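Conjugal transfer protein TRWB (Escherichia coli, PDB 1E9S) probably acts in bacterial conjugation as a hexameric P-loop coupling ATPase that links DNA processing to a type IV secretion channel. Local coordinates at residues 13-18 with 364-369; 43-48 with 416-421. All blocks are in the same frame, centred on the assembly; numbering follows the deposited sequence.

Near the N terminus, residues 13-18 include the edge strand 16-18, which waits some 350 residues for its partner: interaction 1 closes this loop when 364-369 pairs beside it in a small three-stranded antiparallel sheet. The centre of interaction 1 lies about 40 Å from that of the chain. Residues 43-48, the turn and second strand of a short hairpin, follow before the P-loop helix, and interaction 2 packs them on 416-421, the end of strand 415-419 of the large mixed sheet and what follows it. Because the segments alternate, the two loops cross instead of nesting. The nearest atoms of interactions 1 and 2 are about 12 Å apart. One contact completes the small outlying sheet; the other ties the hairpin to the edge region of the nucleotide-binding core.

Interaction 1 of 2, residues 13-18 with 364-369; sequences PFKRFL and EVERDR
Val365 sets its CG2 methyl over one face of the Phe14 ring, 3.4 Å from the ring centroid and 17° off its normal, a close CH-pi contact. Phe14 holds the ring there with CG between its backbone N and carbonyl carbon (chi1 48°), and Val365 CG1 meets Phe14 CB on the same flank. This is the tight side, and Phe17 lies next to it, its CB 4.3 Å from Val365 CG2. Replacing Phe14 by an alanine is likely to leave Val365 CG2 without the ring face it rests on and open a gap beside it.

Next along the chain comes a classic beta bulge: Glu366 O accepts from Lys15 N at 2.9 Å and from Arg16 N at 3.1 Å, the second nearly straight, while Glu366 N returns a bond to Arg16 O. Leu18 N to Glu364 O continues the ladder.

The opposite face is polar and slacker. Arg16, exposed to solvent, runs beside the buried Glu366, whose OE1 sits at the guanidinium edge, 3.5 Å from Arg16 NH1, in a salt bridge whose hydrogen bond is weak; the planes are 64° apart. Lys15 NZ lies a long 4.0 Å from Asp368 OD1. Ala12 of a second subunit packs on Glu366 and Leu18. Backbone bonds and the aromatic contact thus fix the pairing, and the charges probably add a looser attraction.

Interaction 2 of 2, residues 43-48 with 416-421; sequences AGVPMP and AKVPLE
The carbonyl O of Ala43 is hemmed in by the other segment without being bonded to it: Val418 CG2 lies 3.7 Å from Ala43 O, and the nearby Pro419 O, another acceptor, can offer it no hydrogen. The polar hold on this turn comes instead from the neighbouring peptide, where Gly44 N donates to Glu72 OE2 on the helix that follows the P-loop.

What joins the segments is apolar. Ala43 CB presses on Val418 CG2 at 3.5 Å and also meets Leu420 CD1 at 3.9 Å, so one methyl fills the angle between two larger side chains. Val418 divides its branches between two partners. With CG1 anti to the carbonyl carbon (chi1 -62°), that methyl of Val418 reaches Val45 CG2 at 3.8 Å, while CG2 is turned to Ala43; the two valines cross at about a right angle.

Ala43 and Gly44 have the backbone angles of a type I' turn, both with positive phi, and connect strands 41-42 and 45-46 as a tight beta hairpin. The bend brings Ala43 and Val45 together against strand 415-419 of the mixed sheet in this P-loop NTPase fold. Within the sheet, 415-419 lies between 23-25 and 404-408, and backbone bonds between Val418 and Ala405 and between Ala416 and Val407 join it to the latter.

Helix 26-33 supplies more cover, with Leu29, Lys30 and Thr33 against Val45, and Phe409 touches Val45 as well. Beyond Ala43, the Leu420 side chain also touches residues of the probable Walker A loop.

Interaction 1 of 2, residues 13-18 with 364-369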
# COMPACT_ATOMS: atom_id res chain seq x y z
N PRO A 13 -18.64 -15.56 -34.38
CA PRO A 13 -17.73 -15.93 -35.48
C PRO A 13 -17.29 -14.65 -36.19
O PRO A 13 -18.00 -13.64 -36.15
CB PRO A 13 -18.61 -16.80 -36.37
CG PRO A 13 -19.58 -17.41 -35.38
CD PRO A 13 -19.94 -16.25 -34.51
N PHE A 14 -16.12 -14.68 -36.83
CA PHE A 14 -15.61 -13.50 -37.52
C PHE A 14 -15.14 -13.78 -38.93
O PHE A 14 -14.92 -14.93 -39.32
CB PHE A 14 -14.47 -12.87 -36.73
CG PHE A 14 -13.44 -13.85 -36.27
CD1 PHE A 14 -13.63 -14.58 -35.10
CD2 PHE A 14 -12.28 -14.05 -37.00
CE1 PHE A 14 -12.67 -15.48 -34.66
CE2 PHE A 14 -11.31 -14.96 -36.57
CZ PHE A 14 -11.51 -15.67 -35.40
N LYS A 15 -14.96 -12.71 -39.70
CA LYS A 15 -14.53 -12.85 -41.08
C LYS A 15 -13.02 -13.01 -41.18
O LYS A 15 -12.55 -13.92 -41.85
CB LYS A 15 -15.04 -11.66 -41.93
CG LYS A 15 -14.20 -10.40 -42.05
CD LYS A 15 -14.85 -9.46 -43.08
CE LYS A 15 -13.94 -8.28 -43.47
NZ LYS A 15 -14.54 -7.38 -44.51
N ARG A 16 -12.27 -12.18 -40.48
CA ARG A 16 -10.81 -12.24 -40.56
C ARG A 16 -10.10 -12.06 -39.21
O ARG A 16 -10.48 -11.21 -38.41
CB ARG A 16 -10.34 -11.16 -41.53
CG ARG A 16 -8.87 -11.05 -41.85
CD ARG A 16 -8.62 -9.65 -42.45
NE ARG A 16 -7.30 -9.48 -43.05
CZ ARG A 16 -6.80 -8.31 -43.46
NH1 ARG A 16 -7.51 -7.19 -43.32
NH2 ARG A 16 -5.59 -8.25 -44.00
N PHE A 17 -9.07 -12.87 -38.97
CA PHE A 17 -8.29 -12.76 -37.74
C PHE A 17 -7.09 -11.88 -38.03
O PHE A 17 -6.29 -12.20 -38.89
CB PHE A 17 -7.81 -14.14 -37.25
CG PHE A 17 -6.67 -14.08 -36.24
CD1 PHE A 17 -5.34 -13.98 -36.65
CD2 PHE A 17 -6.92 -14.11 -34.87
CE1 PHE A 17 -4.29 -13.92 -35.72
CE2 PHE A 17 -5.87 -14.05 -33.94
CZ PHE A 17 -4.56 -13.95 -34.37
N LEU A 18 -6.96 -10.77 -37.30
CA LEU A 18 -5.85 -9.84 -37.52
C LEU A 18 -4.57 -10.17 -36.74
O LEU A 18 -3.51 -10.39 -37.33
CB LEU A 18 -6.29 -8.42 -37.17
CG LEU A 18 -7.31 -7.75 -38.08
CD1 LEU A 18 -7.64 -6.37 -37.54
CD2 LEU A 18 -6.76 -7.68 -39.49
N GLU A 364 -7.36 -9.55 -32.06
CA GLU A 364 -7.97 -8.45 -32.78
C GLU A 364 -8.59 -9.14 -33.99
O GLU A 364 -7.94 -9.93 -34.67
CB GLU A 364 -6.94 -7.41 -33.21
CG GLU A 364 -7.52 -6.02 -33.29
CD GLU A 364 -6.48 -4.96 -33.60
OE1 GLU A 364 -5.29 -5.32 -33.77
OE2 GLU A 364 -6.86 -3.77 -33.67
N VAL A 365 -9.84 -8.82 -34.27
CA VAL A 365 -10.55 -9.50 -35.33
C VAL A 365 -11.48 -8.59 -36.13
O VAL A 365 -11.95 -7.57 -35.62
CB VAL A 365 -11.34 -10.65 -34.65
CG1 VAL A 365 -12.84 -10.56 -34.95
CG2 VAL A 365 -10.71 -11.96 -34.97
N GLU A 366 -11.74 -8.95 -37.38
CA GLU A 366 -12.66 -8.19 -38.23
C GLU A 366 -13.95 -8.99 -38.38
O GLU A 366 -13.92 -10.17 -38.72
CB GLU A 366 -12.02 -7.90 -39.59
CG GLU A 366 -11.23 -6.57 -39.58
CD GLU A 366 -10.41 -6.32 -40.83
OE1 GLU A 366 -10.65 -7.00 -41.85
OE2 GLU A 366 -9.53 -5.41 -40.80
N ARG A 367 -15.08 -8.36 -38.10
CA ARG A 367 -16.36 -9.03 -38.16
C ARG A 367 -17.40 -8.23 -38.94
O ARG A 367 -17.39 -7.00 -38.91
CB ARG A 367 -16.87 -9.27 -36.73
CG ARG A 367 -17.50 -10.63 -36.51
CD ARG A 367 -18.19 -10.75 -35.16
NE ARG A 367 -17.52 -10.00 -34.11
CZ ARG A 367 -16.53 -10.43 -33.32
NH1 ARG A 367 -16.02 -11.65 -33.42
NH2 ARG A 367 -16.06 -9.59 -32.42
N ASP A 368 -18.30 -8.93 -39.62
CA ASP A 368 -19.35 -8.29 -40.39
C ASP A 368 -20.56 -8.01 -39.51
O ASP A 368 -21.10 -8.92 -38.88
CB ASP A 368 -19.77 -9.17 -41.56
CG ASP A 368 -18.78 -9.10 -42.72
OD1 ASP A 368 -18.06 -8.08 -42.84
OD2 ASP A 368 -18.73 -10.06 -43.52
N ARG A 369 -20.97 -6.75 -39.46
CA ARG A 369 -22.13 -6.36 -38.66
C ARG A 369 -23.29 -6.20 -39.64
O ARG A 369 -23.51 -5.12 -40.19
CB ARG A 369 -21.86 -5.03 -37.93
CG ARG A 369 -22.82 -4.73 -36.75
CD ARG A 369 -23.04 -3.23 -36.51
NE ARG A 369 -23.83 -2.60 -37.57
CZ ARG A 369 -24.41 -1.40 -37.49
NH1 ARG A 369 -24.30 -0.68 -36.38
NH2 ARG A 369 -25.10 -0.93 -38.52

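Interaction 2 of 2, residues 43-48 with 416-421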
# COMPACT_ATOMS: atom_id res chain seq x y z
N ALA A 43 -3.22 -33.34 -21.67
CA ALA A 43 -4.64 -33.34 -21.97
C ALA A 43 -4.90 -33.93 -23.36
O ALA A 43 -5.79 -33.48 -24.09
CB ALA A 43 -5.19 -31.93 -21.88
N GLY A 44 -4.10 -34.93 -23.72
CA GLY A 44 -4.27 -35.59 -25.00
C GLY A 44 -3.51 -34.93 -26.13
O GLY A 44 -3.31 -35.54 -27.18
N VAL A 45 -3.08 -33.69 -25.92
CA VAL A 45 -2.34 -32.95 -26.94
C VAL A 45 -0.84 -33.23 -26.81
O VAL A 45 -0.26 -33.04 -25.73
CB VAL A 45 -2.56 -31.43 -26.78
CG1 VAL A 45 -1.86 -30.67 -27.88
CG2 VAL A 45 -4.02 -31.12 -26.74
N PRO A 46 -0.19 -33.69 -27.89
CA PRO A 46 1.24 -33.96 -27.81
C PRO A 46 2.00 -32.66 -27.58
O PRO A 46 1.81 -31.69 -28.29
CB PRO A 46 1.56 -34.61 -29.16
CG PRO A 46 0.52 -34.08 -30.06
CD PRO A 46 -0.72 -34.12 -29.20
N MET A 47 2.86 -32.65 -26.58
CA MET A 47 3.63 -31.47 -26.25
C MET A 47 4.85 -31.26 -27.13
O MET A 47 5.68 -32.15 -27.27
CB MET A 47 4.06 -31.53 -24.78
CG MET A 47 5.06 -30.46 -24.38
SD MET A 47 5.34 -30.41 -22.62
CE MET A 47 5.20 -28.64 -22.30
N PRO A 48 4.98 -30.08 -27.75
CA PRO A 48 6.13 -29.81 -28.60
C PRO A 48 7.40 -30.10 -27.82
O PRO A 48 7.52 -29.73 -26.66
CB PRO A 48 5.97 -28.33 -28.94
CG PRO A 48 4.51 -28.18 -29.01
CD PRO A 48 4.03 -28.95 -27.80
N ALA A 416 -6.26 -24.14 -27.28
CA ALA A 416 -7.38 -24.97 -27.67
C ALA A 416 -8.06 -25.51 -26.44
O ALA A 416 -7.42 -25.79 -25.44
CB ALA A 416 -6.89 -26.12 -28.54
N LYS A 417 -9.38 -25.66 -26.54
CA LYS A 417 -10.16 -26.20 -25.45
C LYS A 417 -10.17 -27.70 -25.73
O LYS A 417 -10.65 -28.13 -26.77
CB LYS A 417 -11.57 -25.63 -25.50
CG LYS A 417 -12.45 -25.98 -24.34
CD LYS A 417 -13.79 -25.34 -24.56
CE LYS A 417 -14.83 -25.90 -23.64
NZ LYS A 417 -16.17 -25.43 -24.07
N VAL A 418 -9.60 -28.47 -24.82
CA VAL A 418 -9.53 -29.91 -24.98
C VAL A 418 -10.10 -30.67 -23.79
O VAL A 418 -10.01 -30.22 -22.65
CB VAL A 418 -8.08 -30.37 -25.20
CG1 VAL A 418 -7.54 -29.75 -26.46
CG2 VAL A 418 -7.23 -30.02 -24.00
N PRO A 419 -10.69 -31.85 -24.04
CA PRO A 419 -11.27 -32.67 -22.98
C PRO A 419 -10.23 -33.67 -22.49
O PRO A 419 -9.40 -34.15 -23.26
CB PRO A 419 -12.41 -33.36 -23.70
CG PRO A 419 -11.73 -33.71 -25.02
CD PRO A 419 -11.00 -32.42 -25.37
N LEU A 420 -10.28 -33.96 -21.20
CA LEU A 420 -9.36 -34.92 -20.59
C LEU A 420 -10.02 -36.28 -20.46
O LEU A 420 -11.16 -36.40 -20.00
CB LEU A 420 -8.92 -34.44 -19.20
CG LEU A 420 -7.87 -33.33 -19.12
CD1 LEU A 420 -8.40 -32.03 -19.71
CD2 LEU A 420 -7.50 -33.13 -17.66
N GLU A 421 -9.30 -37.31 -20.88
CA GLU A 421 -9.79 -38.69 -20.82
C GLU A 421 -9.34 -39.31 -19.51
O GLU A 421 -8.15 -39.28 -19.18
CB GLU A 421 -9.21 -39.45 -22.01
CG GLU A 421 -9.34 -40.95 -21.99
CD GLU A 421 -8.58 -41.56 -23.15
OE1 GLU A 421 -8.95 -41.27 -24.31
OE2 GLU A 421 -7.61 -42.31 -22.90